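Local coordinates for protein of unknown function with a Fic domain (Bacteroides thetaiotaomicron VPI-5482, PDB 3CUC), which is of unknown function but belongs to the Fic/DOC family and folds as a largely helical single chain, at residues E87-E92 with V210-G215; F32-N37 with L56-E61; H234-E239 with I255-N260. All coordinates share one frame; numbering follows the deposited sequence. Where two conformers were deposited one is given.

Interaction 1 of 3, residues E87-E92 with V210-G215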
loop_
_atom_site.group_PDB
_atom_site.type_symbol
_atom_site.label_atom_id
_atom_site.label_comp_id
_atom_site.label_asym_id
_atom_site.label_seq_id
_atom_site.Cartn_x
_atom_site.Cartn_y
_atom_site.Cartn_z
ATOM N N GLU A 87 -4.916 -12.046 5.211
ATOM C CA GLU A 87 -4.275 -12.738 4.099
ATOM C C GLU A 87 -2.790 -12.890 4.402
ATOM O O GLU A 87 -2.258 -13.984 4.290
ATOM C CB GLU A 87 -4.483 -11.989 2.776
ATOM C CG GLU A 87 -4.383 -12.871 1.528
ATOM C CD GLU A 87 -5.633 -13.698 1.263
ATOM O OE1 GLU A 87 -6.512 -13.764 2.150
ATOM O OE2 GLU A 87 -5.732 -14.290 0.162
ATOM N N ALA A 88 -2.140 -11.800 4.808
ATOM C CA ALA A 88 -0.719 -11.822 5.169
ATOM C C ALA A 88 -0.403 -12.802 6.308
ATOM O O ALA A 88 0.587 -13.519 6.250
ATOM C CB ALA A 88 -0.242 -10.428 5.547
ATOM N N GLN A 89 -1.236 -12.832 7.344
ATOM C CA GLN A 89 -0.960 -13.689 8.499
ATOM C C GLN A 89 -0.973 -15.172 8.141
ATOM O O GLN A 89 -0.218 -15.949 8.723
ATOM C CB GLN A 89 -1.940 -13.417 9.641
ATOM C CG GLN A 89 -1.614 -12.160 10.440
ATOM C CD GLN A 89 -2.851 -11.560 11.103
ATOM O OE1 GLN A 89 -3.762 -12.290 11.502
ATOM N NE2 GLN A 89 -2.895 -10.229 11.211
ATOM N N ASP A 90 -1.827 -15.563 7.198
ATOM C CA ASP A 90 -1.836 -16.940 6.713
ATOM C C ASP A 90 -0.658 -17.121 5.762
ATOM O O ASP A 90 -0.795 -17.014 4.544
ATOM C CB ASP A 90 -3.155 -17.279 6.019
ATOM C CG ASP A 90 -3.236 -18.737 5.600
ATOM O OD1 ASP A 90 -2.226 -19.470 5.712
ATOM O OD2 ASP A 90 -4.320 -19.158 5.159
ATOM N N LYS A 91 0.495 -17.434 6.340
ATOM C CA LYS A 91 1.768 -17.403 5.626
ATOM C C LYS A 91 1.873 -18.393 4.473
ATOM O O LYS A 91 2.709 -18.212 3.597
ATOM C CB LYS A 91 2.914 -17.639 6.605
ATOM C CG LYS A 91 3.065 -16.541 7.660
ATOM C CD LYS A 91 3.707 -17.091 8.923
ATOM C CE LYS A 91 3.524 -16.164 10.102
ATOM N NZ LYS A 91 3.686 -16.926 11.372
ATOM N N GLU A 92 1.036 -19.431 4.475
ATOM C CA GLU A 92 1.016 -20.433 3.402
ATOM C C GLU A 92 0.102 -20.070 2.228
ATOM O O GLU A 92 0.019 -20.836 1.264
ATOM C CB GLU A 92 0.587 -21.796 3.954
ATOM C CG GLU A 92 1.615 -22.453 4.852
ATOM C CD GLU A 92 1.177 -23.828 5.321
ATOM O OE1 GLU A 92 0.184 -23.908 6.069
ATOM O OE2 GLU A 92 1.814 -24.828 4.929
ATOM N N VAL A 210 2.910 -7.243 2.311
ATOM C CA VAL A 210 4.223 -7.857 2.336
ATOM C C VAL A 210 4.880 -7.666 3.706
ATOM O O VAL A 210 5.317 -8.633 4.332
ATOM C CB VAL A 210 5.120 -7.296 1.213
ATOM C CG1 VAL A 210 6.524 -7.896 1.297
ATOM C CG2 VAL A 210 4.490 -7.573 -0.156
ATOM N N LEU A 211 4.917 -6.425 4.175
ATOM C CA LEU A 211 5.555 -6.113 5.447
ATOM C C LEU A 211 4.918 -6.863 6.612
ATOM O O LEU A 211 5.617 -7.376 7.480
ATOM C CB LEU A 211 5.504 -4.609 5.728
ATOM C CG LEU A 211 6.276 -3.670 4.800
ATOM C CD1 LEU A 211 6.087 -2.218 5.226
ATOM C CD2 LEU A 211 7.734 -4.022 4.795
ATOM N N HIS A 212 3.593 -6.922 6.645
ATOM C CA HIS A 212 2.905 -7.586 7.753
ATOM C C HIS A 212 3.187 -9.096 7.768
ATOM O O HIS A 212 3.450 -9.682 8.827
ATOM C CB HIS A 212 1.403 -7.334 7.678
ATOM C CG HIS A 212 0.654 -7.787 8.887
ATOM N ND1 HIS A 212 0.847 -7.229 10.131
ATOM C CD2 HIS A 212 -0.300 -8.736 9.042
ATOM C CE1 HIS A 212 0.047 -7.820 11.002
ATOM N NE2 HIS A 212 -0.659 -8.736 10.366
ATOM N N ARG A 213 3.126 -9.710 6.587
ATOM C CA ARG A 213 3.394 -11.135 6.436
ATOM C C ARG A 213 4.738 -11.524 7.036
ATOM O O ARG A 213 4.835 -12.555 7.694
ATOM C CB ARG A 213 3.347 -11.533 4.959
ATOM C CG ARG A 213 4.023 -12.865 4.642
ATOM C CD ARG A 213 3.460 -13.464 3.373
ATOM N NE ARG A 213 2.095 -13.935 3.585
ATOM C CZ ARG A 213 1.333 -14.509 2.661
ATOM N NH1 ARG A 213 1.787 -14.697 1.433
ATOM N NH2 ARG A 213 0.112 -14.898 2.980
ATOM N N TYR A 214 5.758 -10.699 6.813
ATOM C CA TYR A 214 7.108 -10.995 7.286
ATOM C C TYR A 214 7.457 -10.288 8.600
ATOM O O TYR A 214 8.621 -10.072 8.905
ATOM C CB TYR A 214 8.130 -10.686 6.180
ATOM C CG TYR A 214 7.880 -11.519 4.935
ATOM C CD1 TYR A 214 8.075 -12.891 4.951
ATOM C CD2 TYR A 214 7.419 -10.941 3.759
ATOM C CE1 TYR A 214 7.832 -13.672 3.833
ATOM C CE2 TYR A 214 7.175 -11.716 2.631
ATOM C CZ TYR A 214 7.386 -13.085 2.681
ATOM O OH TYR A 214 7.150 -13.871 1.578
ATOM N N GLY A 215 6.446 -9.953 9.393
ATOM C CA GLY A 215 6.659 -9.471 10.759
ATOM C C GLY A 215 7.212 -8.060 10.913
ATOM O O GLY A 215 7.759 -7.719 11.963
#

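Interaction 2 of 3, residues F32-N37 with L56-E61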
loop_
_atom_site.group_PDB
_atom_site.type_symbol
_atom_site.label_atom_id
_atom_site.label_comp_id
_atom_site.label_asym_id
_atom_site.label_seq_id
_atom_site.Cartn_x
_atom_site.Cartn_y
_atom_site.Cartn_z
ATOM N N PHE A 32 -2.013 3.328 13.862
ATOM C CA PHE A 32 -1.713 2.977 12.482
ATOM C C PHE A 32 -2.980 2.922 11.616
ATOM O O PHE A 32 -3.014 3.490 10.518
ATOM C CB PHE A 32 -0.958 1.654 12.382
ATOM C CG PHE A 32 -0.834 1.171 10.977
ATOM C CD1 PHE A 32 0.133 1.690 10.141
ATOM C CD2 PHE A 32 -1.734 0.253 10.470
ATOM C CE1 PHE A 32 0.230 1.271 8.836
ATOM C CE2 PHE A 32 -1.652 -0.168 9.164
ATOM C CZ PHE A 32 -0.670 0.342 8.343
ATOM N N LYS A 33 -4.006 2.235 12.110
ATOM C CA LYS A 33 -5.289 2.124 11.403
ATOM C C LYS A 33 -5.809 3.503 11.012
ATOM O O LYS A 33 -6.276 3.739 9.891
ATOM C CB LYS A 33 -6.332 1.436 12.290
ATOM C CG LYS A 33 -7.568 0.952 11.542
ATOM C CD LYS A 33 -8.496 0.127 12.441
ATOM C CE LYS A 33 -9.305 1.023 13.383
ATOM N NZ LYS A 33 -10.356 0.267 14.120
ATOM N N LEU A 34 -5.710 4.410 11.967
ATOM C CA LEU A 34 -6.165 5.765 11.785
ATOM C C LEU A 34 -5.362 6.448 10.673
ATOM O O LEU A 34 -5.912 6.916 9.670
ATOM C CB LEU A 34 -5.979 6.523 13.102
ATOM C CG LEU A 34 -7.011 7.577 13.458
ATOM C CD1 LEU A 34 -7.268 8.519 12.278
ATOM C CD2 LEU A 34 -8.283 6.870 13.938
ATOM N N GLU A 35 -4.046 6.473 10.849
ATOM C CA GLU A 35 -3.179 7.238 9.966
ATOM C C GLU A 35 -3.080 6.654 8.565
ATOM O O GLU A 35 -2.979 7.399 7.587
ATOM C CB GLU A 35 -1.787 7.368 10.581
ATOM C CG GLU A 35 -1.796 8.193 11.867
ATOM C CD GLU A 35 -0.615 9.137 11.979
ATOM O OE1 GLU A 35 0.505 8.754 11.569
ATOM O OE2 GLU A 35 -0.814 10.270 12.475
ATOM N N PHE A 36 -3.111 5.327 8.468
ATOM C CA PHE A 36 -3.040 4.675 7.173
ATOM C C PHE A 36 -4.309 4.950 6.373
ATOM O O PHE A 36 -4.237 5.400 5.230
ATOM C CB PHE A 36 -2.815 3.171 7.320
ATOM C CG PHE A 36 -2.710 2.454 6.009
ATOM C CD1 PHE A 36 -1.831 2.899 5.030
ATOM C CD2 PHE A 36 -3.491 1.337 5.746
ATOM C CE1 PHE A 36 -1.733 2.244 3.805
ATOM C CE2 PHE A 36 -3.395 0.674 4.519
ATOM C CZ PHE A 36 -2.519 1.134 3.548
ATOM N N ASN A 37 -5.464 4.680 6.978
ATOM C CA ASN A 37 -6.746 4.918 6.311
ATOM C C ASN A 37 -6.879 6.376 5.866
ATOM O O ASN A 37 -7.253 6.662 4.721
ATOM C CB ASN A 37 -7.922 4.515 7.210
ATOM C CG ASN A 37 -8.145 3.005 7.248
ATOM O OD1 ASN A 37 -8.318 2.370 6.207
ATOM N ND2 ASN A 37 -8.171 2.432 8.452
ATOM N N LEU A 56 -15.164 8.166 12.813
ATOM C CA LEU A 56 -15.717 7.052 12.042
ATOM C C LEU A 56 -15.116 5.715 12.484
ATOM O O LEU A 56 -15.841 4.791 12.835
ATOM C CB LEU A 56 -15.491 7.235 10.538
ATOM C CG LEU A 56 -15.942 6.045 9.668
ATOM C CD1 LEU A 56 -17.456 6.015 9.532
ATOM C CD2 LEU A 56 -15.284 6.070 8.298
ATOM N N LEU A 57 -13.796 5.610 12.446
ATOM C CA LEU A 57 -13.130 4.333 12.701
ATOM C C LEU A 57 -13.136 3.879 14.164
ATOM O O LEU A 57 -13.099 2.683 14.419
ATOM C CB LEU A 57 -11.691 4.389 12.203
ATOM C CG LEU A 57 -11.552 4.463 10.687
ATOM C CD1 LEU A 57 -10.113 4.778 10.311
ATOM C CD2 LEU A 57 -12.019 3.146 10.076
HETATM N N MSE A 58 -13.177 4.827 15.103
HETATM C CA MSE A 58 -13.154 4.483 16.519
HETATM C C MSE A 58 -14.548 4.370 17.112
HETATM O O MSE A 58 -14.750 3.601 18.031
HETATM C CB MSE A 58 -12.330 5.505 17.303
HETATM C CG MSE A 58 -10.854 5.541 16.897
HETATM SE SE MSE A 58 -9.888 3.844 17.136
HETATM C CE MSE A 58 -10.223 3.555 19.113
ATOM N N PHE A 59 -15.505 5.126 16.588
ATOM C CA PHE A 59 -16.865 5.132 17.141
ATOM C C PHE A 59 -17.995 4.888 16.138
ATOM O O PHE A 59 -19.150 4.808 16.538
ATOM C CB PHE A 59 -17.131 6.479 17.830
ATOM C CG PHE A 59 -16.238 6.749 19.007
ATOM C CD1 PHE A 59 -14.945 7.227 18.815
ATOM C CD2 PHE A 59 -16.692 6.538 20.306
ATOM C CE1 PHE A 59 -14.106 7.476 19.894
ATOM C CE2 PHE A 59 -15.867 6.787 21.392
ATOM C CZ PHE A 59 -14.568 7.260 21.185
ATOM N N GLY A 60 -17.689 4.793 14.848
ATOM C CA GLY A 60 -18.729 4.716 13.827
ATOM C C GLY A 60 -19.663 5.914 13.833
ATOM O O GLY A 60 -20.845 5.790 13.495
ATOM N N GLU A 61 -19.140 7.074 14.223
ATOM C CA GLU A 61 -19.933 8.304 14.241
ATOM C C GLU A 61 -19.467 9.254 13.113
ATOM O O GLU A 61 -18.294 9.249 12.717
ATOM C CB GLU A 61 -19.857 8.978 15.622
ATOM C CG GLU A 61 -21.159 9.652 16.055
#

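Interaction 3 of 3, residues H234-E239 with I255-N260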
loop_
_atom_site.group_PDB
_atom_site.type_symbol
_atom_site.label_atom_id
_atom_site.label_comp_id
_atom_site.label_asym_id
_atom_site.label_seq_id
_atom_site.Cartn_x
_atom_site.Cartn_y
_atom_site.Cartn_z
ATOM N N HIS A 234 8.621 9.041 -10.306
ATOM C CA HIS A 234 8.897 9.687 -11.605
ATOM C C HIS A 234 10.369 9.580 -12.029
ATOM O O HIS A 234 10.688 9.713 -13.214
ATOM C CB HIS A 234 8.478 11.166 -11.583
ATOM N N GLN A 235 11.256 9.361 -11.057
ATOM C CA GLN A 235 12.680 9.117 -11.326
ATOM C C GLN A 235 12.882 7.689 -11.822
ATOM O O GLN A 235 13.577 7.457 -12.818
ATOM C CB GLN A 235 13.522 9.324 -10.062
ATOM C CG GLN A 235 13.548 10.750 -9.536
ATOM C CD GLN A 235 14.249 10.875 -8.191
ATOM O OE1 GLN A 235 14.499 9.883 -7.494
ATOM N NE2 GLN A 235 14.563 12.107 -7.816
ATOM N N CYS A 236 12.283 6.744 -11.097
ATOM C CA CYS A 236 12.263 5.333 -11.486
ATOM C C CYS A 236 11.725 5.144 -12.905
ATOM O O CYS A 236 12.266 4.352 -13.680
ATOM C CB CYS A 236 11.391 4.529 -10.515
ATOM S SG CYS A 236 12.045 4.394 -8.826
ATOM N N ASP A 237 10.660 5.877 -13.232
ATOM C CA ASP A 237 10.032 5.809 -14.558
ATOM C C ASP A 237 11.042 6.052 -15.685
ATOM O O ASP A 237 11.030 5.346 -16.697
ATOM C CB ASP A 237 8.863 6.808 -14.660
ATOM C CG ASP A 237 7.643 6.383 -13.837
ATOM O OD1 ASP A 237 7.635 5.257 -13.301
ATOM O OD2 ASP A 237 6.686 7.182 -13.720
ATOM N N VAL A 238 11.922 7.034 -15.497
ATOM C CA VAL A 238 12.946 7.352 -16.495
ATOM C C VAL A 238 13.976 6.216 -16.607
ATOM O O VAL A 238 14.491 5.945 -17.691
ATOM C CB VAL A 238 13.671 8.701 -16.190
ATOM C CG1 VAL A 238 14.416 9.210 -17.439
ATOM C CG2 VAL A 238 12.680 9.761 -15.692
ATOM N N GLU A 239 14.247 5.543 -15.489
ATOM C CA GLU A 239 15.250 4.474 -15.430
ATOM C C GLU A 239 14.785 3.167 -16.085
ATOM O O GLU A 239 15.525 2.557 -16.857
ATOM C CB GLU A 239 15.633 4.196 -13.966
ATOM C CG GLU A 239 16.942 3.437 -13.777
ATOM C CD GLU A 239 18.141 4.190 -14.335
ATOM O OE1 GLU A 239 18.098 5.437 -14.392
ATOM O OE2 GLU A 239 19.129 3.535 -14.724
ATOM N N ILE A 255 14.550 0.731 -9.444
ATOM C CA ILE A 255 13.654 1.392 -8.482
ATOM C C ILE A 255 14.305 1.720 -7.130
ATOM O O ILE A 255 13.606 1.940 -6.134
ATOM C CB ILE A 255 12.341 0.574 -8.254
ATOM C CG1 ILE A 255 12.588 -0.720 -7.458
ATOM C CG2 ILE A 255 11.682 0.252 -9.589
ATOM C CD1 ILE A 255 11.360 -1.202 -6.690
ATOM N N LEU A 256 15.632 1.793 -7.110
ATOM C CA LEU A 256 16.384 2.012 -5.874
ATOM C C LEU A 256 15.950 3.256 -5.068
ATOM O O LEU A 256 15.851 3.182 -3.843
ATOM C CB LEU A 256 17.881 2.053 -6.184
ATOM C CG LEU A 256 18.855 1.812 -5.031
ATOM C CD1 LEU A 256 19.972 0.863 -5.466
ATOM C CD2 LEU A 256 19.421 3.137 -4.517
ATOM N N PRO A 257 15.670 4.394 -5.741
ATOM C CA PRO A 257 15.183 5.553 -4.970
ATOM C C PRO A 257 13.861 5.293 -4.220
ATOM O O PRO A 257 13.656 5.831 -3.126
ATOM C CB PRO A 257 15.000 6.648 -6.034
ATOM C CG PRO A 257 15.738 6.180 -7.235
ATOM C CD PRO A 257 15.777 4.690 -7.181
ATOM N N PHE A 258 12.985 4.475 -4.802
ATOM C CA PHE A 258 11.716 4.125 -4.164
ATOM C C PHE A 258 11.912 3.083 -3.068
ATOM O O PHE A 258 11.167 3.073 -2.086
ATOM C CB PHE A 258 10.697 3.623 -5.200
ATOM C CG PHE A 258 9.338 3.309 -4.619
ATOM C CD1 PHE A 258 8.596 4.292 -3.976
ATOM C CD2 PHE A 258 8.800 2.031 -4.720
ATOM C CE1 PHE A 258 7.353 4.006 -3.438
ATOM C CE2 PHE A 258 7.552 1.739 -4.184
ATOM C CZ PHE A 258 6.828 2.727 -3.542
ATOM N N VAL A 259 12.899 2.201 -3.233
ATOM C CA VAL A 259 13.248 1.258 -2.168
ATOM C C VAL A 259 13.707 2.056 -0.951
ATOM O O VAL A 259 13.271 1.790 0.169
ATOM C CB VAL A 259 14.346 0.242 -2.585
ATOM C CG1 VAL A 259 14.620 -0.734 -1.452
ATOM C CG2 VAL A 259 13.934 -0.521 -3.841
ATOM N N ASN A 260 14.562 3.052 -1.181
ATOM C CA ASN A 260 15.022 3.913 -0.096
ATOM C C ASN A 260 13.855 4.646 0.554
ATOM O O ASN A 260 13.797 4.749 1.782
ATOM C CB ASN A 260 16.075 4.915 -0.582
ATOM C CG ASN A 260 17.401 4.250 -0.944
ATOM O OD1 ASN A 260 17.715 3.156 -0.476
ATOM N ND2 ASN A 260 18.186 4.919 -1.781
#

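Interaction 1 of 3, residues E87-E92 with V210-G215
Ala88 and Arg213 bring their CA atoms within 4.4 Å of each other, so the last turns of helix 68-89 and helix 199-213 meet almost backbone to backbone. The methyl of Ala88 lies between the helices, its CB 3.8 Å from Arg213 CB and at the edge of the His212 ring. Arg213 starts with CG anti to the backbone N (chi1 162°) and bends at chi3 toward carbonyls at the helix end. Its NE donates to a lone pair of Ala88 O at 3.1 Å, nearly straight and in the guanidinium plane. NH2 makes a weak bond to Glu87 O at 2.9 Å and lies near Asp90 O without a bonding angle, while NH1 reaches Arg93 O. Farther along, Gln89 NE2 donates to His212 NE2 at 2.8 Å, close to both the amide and ring planes, which are turned 58° apart. Arg93 also makes salt bridges with Glu87 and Asp90. The chain turns at Asp90, the centre of an inverse gamma turn, and a Schellman motif with Gly215 at C-prime ends helix 199-213. Val210, in the last turn, and Tyr214, just past the helix end, pack against helices 156-173 and 178-192.

Interaction 2 of 3, residues F32-N37 with L56-E61
Leu57 and Asn37 face each other with similar first torsions: both hold CG anti to their own carbonyl carbon, at chi1 -68° in Leu57 and -78° in Asn37. The leucine chi2 of 169° then sets CD1 anti to CA, extending this methyl toward helix 22-42. Leu57 CD1 meets the asparagine at Asn37 CB (3.8 Å) and Asn37 ND2 (3.6 Å), the two side chains crossing at a slant. The amide that receives this methyl is held by several polar partners. ND2 makes a weak bond to Lys33 O, one turn earlier, at 2.7 Å and another bond to Asn78 OD1, while OD1 is paired with His77 ND1. The Lys33 side chain bends at chi3 and leaves NZ 3.7 Å from Leu57 O, a proximity too long to count as a hydrogen bond. Leu34 CD2 lies 4.1 Å from CG of Met58, a selenomethionine, but this contact is tentative because Met58 was modelled in two conformers. The contact is modest in extent and mixes apolar and polar groups. It joins two successive N-terminal helices, 22-42 and 50-59. Leu34 also rests on Tyr50 and Lys54, earlier in helix 50-59. Helix 68-89 lies against both segments, with Asn78 touching Lys33 and Leu57, and Met74 touching Asn37 and Leu56. Phe32 and Phe36, on another face of helix 22-42, pack against helix 199-213 at Asn208, and Phe36 also reaches Leu205.

Interaction 3 of 3, residues H234-E239 with I255-N260
Cys236 carries the apolar part of the contact through a single atom, SG, which meets three residues at the start of helix 256-277. With SG anti to the carbonyl carbon of its own residue (chi1 -67°), the sulfur approaches the Ile255 backbone at CA, 3.4 Å away, and also touches Ile255 CB. From the same first turn Phe258 contributes its CB, 3.9 Å from Cys236 SG, while the phenyl ring itself points elsewhere. Pro257 adds its CD, 4.1 Å from the same Cys236 SG. These residues belong to two roughly antiparallel helices, 226-240 and 256-277, at 152° between the short segments with axes 9.2 Å apart; the short helix 244-248 comes between them in the chain. Ile255 sits at the N-cap position, and Pro257 lies in the first turn, where a proline lacking an N-H costs the helix no backbone bond. Val259 N to Ile255 O, at 3.0 Å, is among the first bonds of the new helix. A polar group meets an apolar one at Gln235, whose extended chain lays OE1 3.6 Å from Pro257 CB, the two side chains slanting across each other. Helix 178-192 packs against both segments: Tyr187 touches both Cys236 and Ile255, and the Phe258 ring meets that of His186 with planes about 55° apart.

Interactions 2, 1 and 3 close in that order by their last segments, each complete before the next begins. Interaction 2 joins helices 22-42 and 50-59; the chain then runs into helix 68-89, whose C-terminal end forms interaction 1 with helix 199-213. Helix 226-240 follows and opens interaction 3. Centres of interactions 1 and 2 are 22 Å apart, those of 1 and 3 are 25 Å apart, and interactions 2 and 3, at 31 Å, lie on opposite sides of the chain's centre. None touches another. Helix 199-213, which begins within the family's HPFxxGNGR signature, takes part in interaction 1 and also packs on helix 22-42, linking the N-terminal helices to the Fic core.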